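Local coordinates for ABC transporter, substrate-binding protein (Clostridium perfringens, PDB 4EDP) that probably captures a solute outside the cell and delivers it to the membrane-embedded part of an ABC importer, at residues A[40-45]-A[73-78]. Sequence-based numbering, arbitrary orientation.
Sequences STWGLN and SERLTK. With ACT (acetate ion), chain F.
Arg75 reaches from helix 72-81 to the C-terminal end of strand 37-41, where its guanidinium meets Ser40, the backbone of Thr41 and the indole of Trp42. Strand 37-41 runs parallel to both 65-69 and 89-93 in the alpha/beta lobe of a periplasmic-binding-protein fold, and the helix packs against this sheet. Arg75 NH2 donates a hydrogen bond to Ser40 OG, 2.9 Å long with an N-H...O angle of 157°, and the hydroxyl oxygen lies nearly in the guanidinium plane. One face of the group rests on the Thr41 backbone, whose CA is 3.6 Å from Arg75 CZ. The other terminal nitrogen, Arg75 NH1, stands over one face of the Trp42 indole, offset toward the rim and 3.4 Å from Trp42 CE2. This is a cation-pi contact with the guanidinium turned nearly on end, its plane 78° from that of the ring. Arg75 CZ lies almost on the normal of the five-membered ring of Trp42, 4.5 Å from its centroid.

A bend at chi3 (-66°) swings the guanidinium across the Thr41 backbone to Trp42. NE is bonded to Gly70 O, just past strand 65-69, and NH1 to Tyr91 O in strand 89-93, so all three guanidinium nitrogens have partners and the buried group is held against rotation. These dipoles and the pi face probably stabilise its positive charge.

The backbone from Thr41 to Leu44 curls round an acetate, probably from the crystallisation liquor. The acetate carboxylate carbon, C, lies at the indole edge, 3.6 Å from Trp42 CE3. Leu44 N adds a weak bond to acetate O, while OXT takes two: one from Gly43 N at 2.9 Å and a shorter one, 2.6 Å, from Thr41 OG1.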
ATOM      1  N   SER A  40       1.576   9.859 -15.547  1.00 21.12           N
ATOM      2  CA  SER A  40       0.275   9.827 -14.871  1.00 21.35           C
ATOM      3  C   SER A  40       0.541   9.533 -13.394  1.00 20.77           C
ATOM      4  O   SER A  40       1.060   8.461 -13.060  1.00 20.30           O
ATOM      5  CB  SER A  40      -0.615   8.755 -15.485  1.00 21.33           C
ATOM      6  OG  SER A  40      -1.828   8.614 -14.769  1.00 22.53           O
ATOM      7  N   THR A  41       0.182  10.465 -12.509  1.00 21.73           N
ATOM      8  CA  THR A  41       0.434  10.293 -11.084  1.00 21.72           C
ATOM      9  C   THR A  41      -0.502  11.160 -10.238  1.00 23.45           C
ATOM     10  O   THR A  41      -1.276  11.954 -10.771  1.00 24.08           O
ATOM     11  CB  THR A  41       1.908  10.627 -10.746  1.00 21.68           C
ATOM     12  OG1 THR A  41       2.235  10.166  -9.424  1.00 23.73           O
ATOM     13  CG2 THR A  41       2.172  12.130 -10.875  1.00 26.15           C
ATOM     14  N   TRP A  42      -0.439  10.993  -8.921  1.00 24.04           N
ATOM     15  CA  TRP A  42      -1.290  11.757  -8.000  1.00 26.52           C
ATOM     16  C   TRP A  42      -0.884  13.220  -7.922  1.00 29.52           C
ATOM     17  O   TRP A  42      -1.739  14.109  -7.821  1.00 31.01           O
ATOM     18  CB  TRP A  42      -1.228  11.163  -6.587  1.00 25.73           C
ATOM     19  CG  TRP A  42      -1.619   9.716  -6.526  1.00 24.41           C
ATOM     20  CD1 TRP A  42      -2.880   9.211  -6.416  1.00 24.05           C
ATOM     21  CD2 TRP A  42      -0.737   8.587  -6.572  1.00 22.17           C
ATOM     22  NE1 TRP A  42      -2.840   7.839  -6.403  1.00 25.54           N
ATOM     23  CE2 TRP A  42      -1.534   7.433  -6.488  1.00 23.99           C
ATOM     24  CE3 TRP A  42       0.646   8.443  -6.676  1.00 23.67           C
ATOM     25  CZ2 TRP A  42      -0.991   6.146  -6.505  1.00 22.74           C
ATOM     26  CZ3 TRP A  42       1.185   7.157  -6.681  1.00 21.01           C
ATOM     27  CH2 TRP A  42       0.367   6.036  -6.606  1.00 21.76           C
ATOM     28  N   GLY A  43       0.415  13.480  -7.955  1.00 30.95           N
ATOM     29  CA  GLY A  43       0.897  14.851  -7.860  1.00 35.37           C
ATOM     30  C   GLY A  43       0.640  15.463  -6.491  1.00 38.62           C
ATOM     31  O   GLY A  43       0.270  16.639  -6.378  1.00 41.66           O
ATOM     32  N   LEU A  44       0.802  14.656  -5.445  1.00 39.77           N
ATOM     33  CA  LEU A  44       0.642  15.134  -4.077  1.00 41.82           C
ATOM     34  C   LEU A  44       1.955  15.799  -3.708  1.00 42.47           C
ATOM     35  O   LEU A  44       3.013  15.294  -4.065  1.00 41.18           O
ATOM     36  CB  LEU A  44       0.371  13.966  -3.131  1.00 41.90           C
ATOM     37  CG  LEU A  44      -0.919  13.177  -3.374  1.00 42.78           C
ATOM     38  CD1 LEU A  44      -0.957  11.919  -2.490  1.00 43.32           C
ATOM     39  CD2 LEU A  44      -2.140  14.065  -3.145  1.00 42.60           C
ATOM     40  N   ASN A  45       1.906  16.920  -2.996  1.00 45.21           N
ATOM     41  CA  ASN A  45       3.129  17.629  -2.643  1.00 46.83           C
ATOM     42  C   ASN A  45       3.887  17.857  -3.945  1.00 45.89           C
ATOM     43  O   ASN A  45       5.102  17.642  -4.018  1.00 45.81           O
ATOM     44  CB  ASN A  45       3.995  16.788  -1.709  1.00 47.13           C
ATOM     45  CG  ASN A  45       3.238  16.279  -0.506  1.00 49.88           C
ATOM     46  OD1 ASN A  45       2.286  16.905  -0.034  1.00 55.84           O
ATOM     47  ND2 ASN A  45       3.679  15.140   0.018  1.00 53.24           N
ATOM     48  N   SER A  73      -8.345   5.922  -9.400  1.00 23.94           N
ATOM     49  CA  SER A  73      -9.489   5.522 -10.189  1.00 25.01           C
ATOM     50  C   SER A  73      -9.754   6.369 -11.422  1.00 26.21           C
ATOM     51  O   SER A  73      -9.996   5.828 -12.509  1.00 25.64           O
ATOM     52  CB  SER A  73     -10.727   5.456  -9.299  1.00 26.48           C
ATOM     53  OG  SER A  73     -11.853   5.075 -10.063  1.00 32.45           O
ATOM     54  N   GLU A  74      -9.691   7.685 -11.275  1.00 26.66           N
ATOM     55  CA  GLU A  74      -9.959   8.542 -12.412  1.00 28.80           C
ATOM     56  C   GLU A  74      -8.866   8.438 -13.465  1.00 27.11           C
ATOM     57  O   GLU A  74      -9.161   8.437 -14.647  1.00 27.31           O
ATOM     58  CB  GLU A  74     -10.220   9.989 -11.980  1.00 31.08           C
ATOM     59  CG  GLU A  74      -9.106  10.700 -11.262  1.00 33.55           C
ATOM     60  CD  GLU A  74      -9.600  11.990 -10.588  1.00 38.39           C
ATOM     61  OE1 GLU A  74      -8.845  12.599  -9.802  1.00 39.94           O
ATOM     62  OE2 GLU A  74     -10.760  12.381 -10.827  1.00 45.94           O
ATOM     63  N   ARG A  75      -7.612   8.362 -13.045  1.00 25.00           N
ATOM     64  CA  ARG A  75      -6.519   8.221 -13.999  1.00 25.05           C
ATOM     65  C   ARG A  75      -6.619   6.879 -14.728  1.00 24.71           C
ATOM     66  O   ARG A  75      -6.492   6.827 -15.950  1.00 25.79           O
ATOM     67  CB  ARG A  75      -5.159   8.388 -13.317  1.00 22.57           C
ATOM     68  CG  ARG A  75      -4.956   9.802 -12.813  1.00 25.56           C
ATOM     69  CD  ARG A  75      -3.586  10.077 -12.240  1.00 24.26           C
ATOM     70  NE  ARG A  75      -3.294   9.340 -11.009  1.00 22.27           N
ATOM     71  CZ  ARG A  75      -2.555   8.243 -10.944  1.00 20.07           C
ATOM     72  NH1 ARG A  75      -2.341   7.664  -9.769  1.00 22.98           N
ATOM     73  NH2 ARG A  75      -2.016   7.733 -12.042  1.00 19.34           N
ATOM     74  N   LEU A  76      -6.856   5.801 -13.983  1.00 24.68           N
ATOM     75  CA  LEU A  76      -6.978   4.479 -14.600  1.00 24.41           C
ATOM     76  C   LEU A  76      -8.166   4.407 -15.562  1.00 25.28           C
ATOM     77  O   LEU A  76      -8.056   3.883 -16.661  1.00 24.97           O
ATOM     78  CB  LEU A  76      -7.124   3.385 -13.538  1.00 23.41           C
ATOM     79  CG  LEU A  76      -7.297   1.976 -14.131  1.00 24.25           C
ATOM     80  CD1 LEU A  76      -6.096   1.600 -15.010  1.00 25.32           C
ATOM     81  CD2 LEU A  76      -7.526   0.929 -13.042  1.00 25.50           C
ATOM     82  N   THR A  77      -9.306   4.926 -15.142  1.00 27.35           N
ATOM     83  CA  THR A  77     -10.500   4.896 -15.982  1.00 28.80           C
ATOM     84  C   THR A  77     -10.287   5.623 -17.299  1.00 29.16           C
ATOM     85  O   THR A  77     -10.669   5.115 -18.362  1.00 29.50           O
ATOM     86  CB  THR A  77     -11.705   5.511 -15.255  1.00 30.06           C
ATOM     87  OG1 THR A  77     -11.942   4.773 -14.050  1.00 32.19           O
ATOM     88  CG2 THR A  77     -12.946   5.480 -16.138  1.00 33.98           C
ATOM     89  N   LYS A  78      -9.663   6.797 -17.232  0.50 29.11           N
ATOM     90  CA  LYS A  78      -9.421   7.596 -18.428  0.50 30.24           C
ATOM     91  C   LYS A  78      -8.542   6.854 -19.427  0.50 29.35           C
ATOM     92  O   LYS A  78      -8.889   6.762 -20.604  0.50 30.62           O
ATOM     93  CB  LYS A  78      -8.799   8.957 -18.078  0.50 30.73           C
ATOM     94  CG  LYS A  78      -8.779   9.928 -19.257  0.50 32.80           C
ATOM     95  CD  LYS A  78      -8.226  11.317 -18.913  0.50 33.71           C
ATOM     96  CE  LYS A  78      -6.751  11.275 -18.561  0.50 33.30           C
ATOM     97  NZ  LYS A  78      -6.171  12.622 -18.348  0.50 34.42           N
TER
HETATM   98  C   ACT F 404       2.944  11.202  -6.266  0.50 24.67           C
HETATM   99  O   ACT F 404       2.358  11.648  -5.254  0.50 24.80           O
HETATM  100  OXT ACT F 404       2.563  11.662  -7.371  0.50 24.52           O
HETATM  101  CH3 ACT F 404       4.040  10.178  -6.155  0.50 23.86           C